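Local structure of transcriptional repressor pagR (Bacillus anthracis, 2ZKZ) at the interface of chains A and B. The protein represses the expression of the pagA and atxA genes, acting as a dimeric DNA-binding transcription factor of the ArsR family. Numbering follows the deposited sequence. Chains: chain A/B, Transcriptional repressor pagR.

The interface of chains A and B. Residues chain A 14-15; chain B 27-28, 30-31.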
loop_
_atom_site.group_PDB
_atom_site.type_symbol
_atom_site.label_atom_id
_atom_site.label_comp_id
_atom_site.label_asym_id
_atom_site.label_seq_id
_atom_site.Cartn_x
_atom_site.Cartn_y
_atom_site.Cartn_z
ATOM N N LEU A 14 -10.442 4.389 -7.120
ATOM C CA LEU A 14 -9.012 4.638 -7.154
ATOM C C LEU A 14 -8.627 5.253 -5.809
ATOM O O LEU A 14 -7.577 4.944 -5.247
ATOM C CB LEU A 14 -8.691 5.613 -8.286
ATOM C CG LEU A 14 -7.236 6.035 -8.454
ATOM C CD1 LEU A 14 -6.377 4.815 -8.760
ATOM C CD2 LEU A 14 -7.143 7.061 -9.587
ATOM N N GLU A 15 -9.492 6.129 -5.305
ATOM C CA GLU A 15 -9.268 6.794 -4.028
ATOM C C GLU A 15 -9.308 5.798 -2.870
ATOM O O GLU A 15 -8.529 5.923 -1.922
ATOM C CB GLU A 15 -10.321 7.884 -3.800
ATOM C CG GLU A 15 -10.156 9.144 -4.643
ATOM C CD GLU A 15 -10.351 8.912 -6.135
ATOM O OE1 GLU A 15 -11.237 8.118 -6.520
ATOM O OE2 GLU A 15 -9.622 9.548 -6.925
ATOM N N PRO B 27 -3.914 8.659 -5.381
ATOM C CA PRO B 27 -4.664 8.293 -6.582
ATOM C C PRO B 27 -3.919 8.402 -7.914
ATOM O O PRO B 27 -3.871 7.440 -8.675
ATOM C CB PRO B 27 -5.883 9.211 -6.521
ATOM C CG PRO B 27 -6.113 9.344 -5.040
ATOM C CD PRO B 27 -4.704 9.569 -4.527
HETATM N N MSE B 28 -3.341 9.561 -8.200
HETATM C CA MSE B 28 -2.652 9.729 -9.471
HETATM C C MSE B 28 -1.357 8.928 -9.556
HETATM O O MSE B 28 -0.892 8.612 -10.646
HETATM C CB MSE B 28 -2.397 11.213 -9.749
HETATM C CG MSE B 28 -3.680 12.017 -10.006
HETATM SE SE MSE B 28 -4.766 11.381 -11.504
HETATM C CE MSE B 28 -5.958 10.201 -10.549
ATOM N N LEU B 30 -1.083 5.910 -8.291
ATOM C CA LEU B 30 -1.523 4.564 -8.623
ATOM C C LEU B 30 -1.864 4.513 -10.104
ATOM O O LEU B 30 -1.640 3.504 -10.770
ATOM C CB LEU B 30 -2.752 4.166 -7.799
ATOM C CG LEU B 30 -2.496 3.824 -6.331
ATOM C CD1 LEU B 30 -3.820 3.461 -5.649
ATOM C CD2 LEU B 30 -1.522 2.660 -6.246
ATOM N N LYS B 31 -2.414 5.605 -10.621
ATOM C CA LYS B 31 -2.760 5.652 -12.032
ATOM C C LYS B 31 -1.469 5.593 -12.844
ATOM O O LYS B 31 -1.399 4.904 -13.860
ATOM C CB LYS B 31 -3.546 6.928 -12.345
ATOM C CG LYS B 31 -4.228 6.896 -13.694
ATOM C CD LYS B 31 -5.302 7.974 -13.804
ATOM C CE LYS B 31 -5.967 7.932 -15.176
ATOM N NZ LYS B 31 -7.058 8.933 -15.315
#
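A:Leu14 drives its isobutyl group against B:Pro27, B:Met28 and B:Leu30 in the first turn of helix 27-39, in the dimer of this ArsR-type winged helix-turn-helix repressor. The leucine starts helix 14-24 of its own chain, so the first turns of two helices meet here, and two-fold symmetry repeats the contact with the chains exchanged. Of the 179 Å² of protein surface hidden in this patch, 75 Å² belongs to A:Leu14.

The tight side lies around its two methyls. With CG anti to the backbone N (chi1 178°), the side chain extends from its helix towards B:Pro27, and the branch straddles two neighbours. CD2 lies 3.5 Å from CE of B:Met28, a selenomethionine, closer than ordinary van der Waals contact; the two side chains cross at about a right angle. A bent chain, with chi2 at -58° and chi3 at 93°, turns that terminal methyl back towards the leucine. The other methyl, CD1, rests against the B:Leu30 side chain, 3.8 Å from its CB, where the two leucines run past each other in opposite directions. Between these flanks sits the backbone of B:Pro27: its carbonyl O is 3.4 Å from CD2 of A:Leu14, a packing contact with a methyl, while CA of the proline lies 3.9 Å from CG of the leucine.

Packing is looser along the A:Glu15 side. Its CG stands 4.1 Å from CG of the B:Pro27 ring, and its carboxylate OE2 comes to the CB–CG edge of that ring, 3.8 Å from the proline CB. Here a carboxylate oxygen borders apolar ring carbons, and the glutamate hides 21 Å². B:Lys31 is more peripheral still: its nearest approach is by backbone N, 4.4 Å from CD1 of A:Leu14, while its extended side chain runs past the leucine methyls without touching them.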